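Local atomic coordinates of large component of pyocin AP41 (PDB entry 4UHP), a protein that probably acts as the killing domain of a bacteriocin, an HNH-type endonuclease of the colicin/pyocin family that cuts the DNA of rival bacteria. Residues G15-G20 against D59-E64; F94-V99 against D112-V117. All coordinates share one frame; numbering follows the deposited sequence.

Interaction 1: residues G15-G20 against D59-E64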
loop_
_atom_site.group_PDB
_atom_site.type_symbol
_atom_site.label_atom_id
_atom_site.label_comp_id
_atom_site.label_asym_id
_atom_site.label_seq_id
_atom_site.Cartn_x
_atom_site.Cartn_y
_atom_site.Cartn_z
ATOM N N GLY C 15 15.709 8.844 4.218
ATOM C CA GLY C 15 16.158 7.788 3.338
ATOM C C GLY C 15 14.979 6.866 3.100
ATOM O O GLY C 15 13.834 7.299 3.205
ATOM N N ASN C 16 15.240 5.601 2.791
ATOM C CA ASN C 16 14.151 4.644 2.651
ATOM C C ASN C 16 13.662 4.197 4.025
ATOM O O ASN C 16 13.995 3.108 4.486
ATOM C CB ASN C 16 14.589 3.441 1.821
ATOM C CG ASN C 16 13.421 2.568 1.401
ATOM O OD1 ASN C 16 12.260 2.916 1.624
ATOM N ND2 ASN C 16 13.721 1.433 0.782
ATOM N N TRP C 17 12.872 5.047 4.675
ATOM C CA TRP C 17 12.404 4.769 6.027
ATOM C C TRP C 17 11.387 3.635 6.049
ATOM O O TRP C 17 11.181 3.003 7.083
ATOM C CB TRP C 17 11.796 6.024 6.656
ATOM C CG TRP C 17 10.517 6.458 6.016
ATOM C CD1 TRP C 17 10.379 7.148 4.846
ATOM C CD2 TRP C 17 9.189 6.239 6.513
ATOM N NE1 TRP C 17 9.049 7.368 4.583
ATOM C CE2 TRP C 17 8.298 6.822 5.590
ATOM C CE3 TRP C 17 8.670 5.608 7.646
ATOM C CZ2 TRP C 17 6.914 6.790 5.767
ATOM C CZ3 TRP C 17 7.296 5.579 7.819
ATOM C CH2 TRP C 17 6.436 6.167 6.887
ATOM N N LEU C 18 10.755 3.376 4.908
ATOM C CA LEU C 18 9.772 2.301 4.817
ATOM C C LEU C 18 10.445 0.939 4.680
ATOM O O LEU C 18 9.777 -0.095 4.695
ATOM C CB LEU C 18 8.817 2.539 3.646
ATOM C CG LEU C 18 7.679 3.525 3.913
ATOM C CD1 LEU C 18 6.768 3.638 2.704
ATOM C CD2 LEU C 18 6.886 3.102 5.140
ATOM N N ALA C 19 11.768 0.946 4.547
ATOM C CA ALA C 19 12.533 -0.293 4.468
ATOM C C ALA C 19 12.676 -0.925 5.847
ATOM O O ALA C 19 12.885 -2.131 5.969
ATOM C CB ALA C 19 13.899 -0.039 3.857
ATOM N N GLY C 20 12.560 -0.104 6.885
ATOM C CA GLY C 20 12.647 -0.585 8.251
ATOM C C GLY C 20 11.344 -1.184 8.745
ATOM O O GLY C 20 11.272 -1.693 9.864
ATOM N N ASP C 59 5.655 13.841 1.210
ATOM C CA ASP C 59 7.025 13.703 1.692
ATOM C C ASP C 59 7.924 13.079 0.630
ATOM O O ASP C 59 7.769 11.907 0.291
ATOM C CB ASP C 59 7.051 12.862 2.973
ATOM C CG ASP C 59 8.453 12.661 3.514
ATOM O OD1 ASP C 59 9.313 13.538 3.293
ATOM O OD2 ASP C 59 8.693 11.624 4.168
ATOM N N PRO C 60 8.874 13.868 0.102
ATOM C CA PRO C 60 9.808 13.401 -0.928
ATOM C C PRO C 60 10.636 12.201 -0.473
ATOM O O PRO C 60 10.892 11.307 -1.276
ATOM C CB PRO C 60 10.702 14.622 -1.177
ATOM C CG PRO C 60 10.535 15.481 0.030
ATOM C CD PRO C 60 9.127 15.270 0.476
ATOM N N SER C 61 11.029 12.172 0.797
ATOM C CA SER C 61 11.841 11.076 1.321
ATOM C C SER C 61 11.099 9.742 1.248
ATOM O O SER C 61 11.716 8.679 1.217
ATOM C CB SER C 61 12.258 11.356 2.766
ATOM O OG SER C 61 11.169 11.169 3.652
ATOM N N ALA C 62 9.771 9.806 1.223
ATOM C CA ALA C 62 8.950 8.607 1.119
ATOM C C ALA C 62 8.588 8.317 -0.333
ATOM O O ALA C 62 8.643 7.171 -0.779
ATOM C CB ALA C 62 7.695 8.755 1.955
ATOM N N LEU C 63 8.217 9.367 -1.060
ATOM C CA LEU C 63 7.786 9.244 -2.450
ATOM C C LEU C 63 8.846 8.627 -3.349
ATOM O O LEU C 63 8.539 7.786 -4.195
ATOM C CB LEU C 63 7.395 10.612 -3.007
ATOM C CG LEU C 63 6.056 11.193 -2.563
ATOM C CD1 LEU C 63 5.920 12.609 -3.090
ATOM C CD2 LEU C 63 4.914 10.318 -3.052
ATOM N N GLU C 64 10.092 9.053 -3.166
ATOM C CA GLU C 64 11.185 8.616 -4.029
ATOM C C GLU C 64 11.423 7.112 -3.940
ATOM O O GLU C 64 11.922 6.500 -4.885
ATOM C CB GLU C 64 12.468 9.369 -3.678
ATOM C CG GLU C 64 12.377 10.871 -3.898
ATOM C CD GLU C 64 12.338 11.254 -5.366
ATOM O OE1 GLU C 64 12.949 10.534 -6.183
ATOM O OE2 GLU C 64 11.710 12.285 -5.696
#

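Interaction 2: residues F94-V99 against D112-V117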
loop_
_atom_site.group_PDB
_atom_site.type_symbol
_atom_site.label_atom_id
_atom_site.label_comp_id
_atom_site.label_asym_id
_atom_site.label_seq_id
_atom_site.Cartn_x
_atom_site.Cartn_y
_atom_site.Cartn_z
ATOM N N PHE C 94 1.096 -1.946 3.950
ATOM C CA PHE C 94 1.801 -1.392 5.099
ATOM C C PHE C 94 0.768 -1.034 6.159
ATOM O O PHE C 94 -0.317 -0.555 5.835
ATOM C CB PHE C 94 2.622 -0.160 4.712
ATOM C CG PHE C 94 3.866 -0.473 3.929
ATOM C CD1 PHE C 94 5.034 -0.844 4.578
ATOM C CD2 PHE C 94 3.876 -0.376 2.545
ATOM C CE1 PHE C 94 6.184 -1.125 3.863
ATOM C CE2 PHE C 94 5.021 -0.655 1.822
ATOM C CZ PHE C 94 6.178 -1.029 2.481
ATOM N N GLU C 95 1.094 -1.268 7.422
ATOM C CA GLU C 95 0.111 -1.080 8.482
ATOM C C GLU C 95 0.606 -0.142 9.572
ATOM O O GLU C 95 1.757 -0.223 9.998
ATOM C CB GLU C 95 -0.269 -2.429 9.097
ATOM C CG GLU C 95 -1.728 -2.817 8.902
ATOM C CD GLU C 95 -2.114 -4.045 9.706
ATOM O OE1 GLU C 95 -1.627 -5.147 9.380
ATOM O OE2 GLU C 95 -2.897 -3.906 10.672
ATOM N N ILE C 96 -0.275 0.751 10.011
ATOM C CA ILE C 96 -0.013 1.567 11.188
ATOM C C ILE C 96 -0.393 0.773 12.427
ATOM O O ILE C 96 -1.505 0.249 12.521
ATOM C CB ILE C 96 -0.801 2.884 11.170
ATOM C CG1 ILE C 96 -0.584 3.622 9.851
ATOM C CG2 ILE C 96 -0.398 3.759 12.347
ATOM C CD1 ILE C 96 -1.432 4.865 9.713
ATOM N N HIS C 97 0.534 0.672 13.372
ATOM C CA HIS C 97 0.274 -0.063 14.599
ATOM C C HIS C 97 0.749 0.690 15.830
ATOM O O HIS C 97 1.778 1.367 15.804
ATOM C CB HIS C 97 0.933 -1.441 14.547
ATOM C CG HIS C 97 0.114 -2.470 13.837
ATOM N ND1 HIS C 97 -0.984 -3.072 14.413
ATOM C CD2 HIS C 97 0.224 -2.998 12.596
ATOM C CE1 HIS C 97 -1.513 -3.928 13.558
ATOM N NE2 HIS C 97 -0.797 -3.905 12.448
ATOM N N HIS C 98 -0.021 0.568 16.905
ATOM C CA HIS C 98 0.366 1.123 18.191
ATOM C C HIS C 98 1.334 0.171 18.877
ATOM O O HIS C 98 1.074 -1.030 18.959
ATOM C CB HIS C 98 -0.863 1.370 19.068
ATOM C CG HIS C 98 -1.885 2.267 18.440
ATOM N ND1 HIS C 98 -2.822 1.812 17.538
ATOM C CD2 HIS C 98 -2.109 3.596 18.577
ATOM C CE1 HIS C 98 -3.584 2.819 17.151
ATOM N NE2 HIS C 98 -3.170 3.914 17.766
ATOM N N VAL C 99 2.456 0.703 19.352
ATOM C CA VAL C 99 3.450 -0.107 20.046
ATOM C C VAL C 99 2.852 -0.697 21.318
ATOM O O VAL C 99 2.923 -1.905 21.547
ATOM C CB VAL C 99 4.705 0.708 20.394
ATOM C CG1 VAL C 99 5.759 -0.191 21.016
ATOM C CG2 VAL C 99 5.253 1.392 19.150
ATOM N N ASP C 112 4.260 9.159 18.629
ATOM C CA ASP C 112 5.431 8.488 19.182
ATOM C C ASP C 112 5.115 7.050 19.589
ATOM O O ASP C 112 6.016 6.276 19.910
ATOM C CB ASP C 112 5.977 9.269 20.380
ATOM C CG ASP C 112 6.572 10.604 19.981
ATOM O OD1 ASP C 112 7.087 10.712 18.847
ATOM O OD2 ASP C 112 6.531 11.546 20.801
ATOM N N ASN C 113 3.833 6.703 19.576
ATOM C CA ASN C 113 3.394 5.353 19.910
ATOM C C ASN C 113 3.080 4.546 18.650
ATOM O O ASN C 113 2.622 3.403 18.723
ATOM C CB ASN C 113 2.169 5.405 20.828
ATOM C CG ASN C 113 1.861 4.067 21.469
ATOM O OD1 ASN C 113 2.727 3.196 21.563
ATOM N ND2 ASN C 113 0.620 3.893 21.910
ATOM N N LEU C 114 3.338 5.151 17.494
ATOM C CA LEU C 114 3.017 4.533 16.212
ATOM C C LEU C 114 4.259 4.074 15.459
ATOM O O LEU C 114 5.286 4.752 15.459
ATOM C CB LEU C 114 2.222 5.509 15.340
ATOM C CG LEU C 114 0.896 6.010 15.914
ATOM C CD1 LEU C 114 0.263 7.031 14.988
ATOM C CD2 LEU C 114 -0.046 4.847 16.155
ATOM N N VAL C 115 4.151 2.915 14.818
ATOM C CA VAL C 115 5.191 2.414 13.927
ATOM C C VAL C 115 4.556 1.836 12.667
ATOM O O VAL C 115 3.386 1.452 12.676
ATOM C CB VAL C 115 6.060 1.329 14.598
ATOM C CG1 VAL C 115 6.927 1.931 15.695
ATOM C CG2 VAL C 115 5.186 0.205 15.145
ATOM N N ILE C 116 5.322 1.785 11.584
ATOM C CA ILE C 116 4.857 1.147 10.359
ATOM C C ILE C 116 5.492 -0.232 10.227
ATOM O O ILE C 116 6.706 -0.375 10.368
ATOM C CB ILE C 116 5.187 1.981 9.107
ATOM C CG1 ILE C 116 4.672 3.415 9.260
ATOM C CG2 ILE C 116 4.611 1.320 7.858
ATOM C CD1 ILE C 116 3.179 3.513 9.488
ATOM N N VAL C 117 4.668 -1.244 9.966
ATOM C CA VAL C 117 5.160 -2.609 9.812
ATOM C C VAL C 117 4.547 -3.288 8.592
ATOM O O VAL C 117 3.452 -2.933 8.151
ATOM C CB VAL C 117 4.860 -3.473 11.056
ATOM C CG1 VAL C 117 5.565 -2.917 12.283
ATOM C CG2 VAL C 117 3.363 -3.560 11.291
#

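Interaction 1: residues G15-G20 against D59-E64
W17 meets the methyl of A62 because its first torsion, chi1 68°, sets CG between its own backbone N and carbonyl carbon, and chi2, -79°, then turns the pyrrole side of the indole toward the helix 60-63. The ring arrives edge-on: A62 CB lies near the indole plane, 3.3 Å from W17 NE1, and the benzo ring points away from the helix, toward I116. With a methyl group at its edge, the indole nitrogen is buried and finds no acceptor anywhere in the model. The nearest carboxylate oxygen, D59 OD2, stands 4.3 Å from W17 NE1, oblique to the ring and too distant to bond.

That carboxylate serves mainly its own helix. D59 occupies the N-cap position, where its OD1 takes a weak bond from S61 N, while S61 OG gives a short bond of 2.6 Å to D59 OD2. The hydroxyl comes in on the syn side, 30° out of the carboxylate plane. The carboxylate is thus held from both oxygens, and Q32 NE2 bonds S61 OG and, weakly, D59 OD2. At the D59 backbone, the carbonyl O accepts from both A62 N and L63 N.

Beside the indole, the G15 and S61 carbonyl oxygens approach to 3.2 Å, a meeting of two acceptors that adds no bond. L18 follows W17 in the chain and folds back so that its CG sits 3.7 Å above the centre of the indole plane.

P30 and I116 also touch the W17 side chain, which therefore joins the loop between strands 4-5 and 27-28 to the sheet as well as to the helix. The arrangement is a buried tryptophan edge laid against the first turn of an Asp-capped short helix, within the colicin/pyocin DNase domain.

Interaction 2: residues F94-V99 against D112-V117
The H98 imidazole has L114 CD2 over one face, 3.7 Å from the ring centroid and 26° off its normal, a CH-pi contact displaced toward the rim. The W45 ring meets it with planes at about 40°, N113 ND2 lies at its edge, and H98 NE2 is bonded to the L108 carbonyl, which fixes how the ring is turned. The H97 ring stacks with H122; E95 OE1 is at its edge, in plane, while V117 CG2 comes obliquely to H97 CD2 at 3.4 Å, the two side chains crossing at about a right angle. E95 OE2 lies 2.8 Å from H97 NE2.

The two rings stand on opposite faces of the antiparallel strands 95-98 and 114-117. E95 with V117 and H97 with V115 form hydrogen-bonded pairs, each with two N-H...O bonds. I96 with I116 and H98 with L114 are the non-hydrogen-bonded pairs. V99 N extends the pairing to N113 O at 2.8 Å, and the N113 side chain reaches across, its ND2 bonding the V100 carbonyl.

I96, H98, L114 and I116 share one face. The I96 and I116 side chains lie side by side, with I96 CG1 3.8 Å from I116 CD1, and F94, with CG beside its backbone N (chi1 -74°), brings CD1 to I116 CG2 at 4.0 Å.

The two strands with helix 119-127 form the beta-beta-alpha arrangement of HNH (His-Me finger) nucleases. W45, F48 and F52 of helix 45-56 pack on the I96-I116 face; on the other, V117 meets H122 and I125 of helix 119-127, while strand 27-28 flanks strand 114-117.

Interaction 2 is nearer the centre of the chain but only partly buried; interaction 1 is farther out but mostly buried. The two share no helix or strand but meet at I116, whose CG1 packs against W17 CZ3 at 3.7 Å, and at L18, which touches F94 and I116. Chemistry follows place: 94-99 and 112-117 are joined by paired backbone bonds across a sheet with polar rings on both faces, while 15-20 and 59-64 meet by van der Waals contact, with polar bonds made within each segment or to neighbours such as Q32. Interaction 1 packs the loop before strand 27-28 against the short helix 60-63, and interaction 2 builds the nuclease hairpin itself.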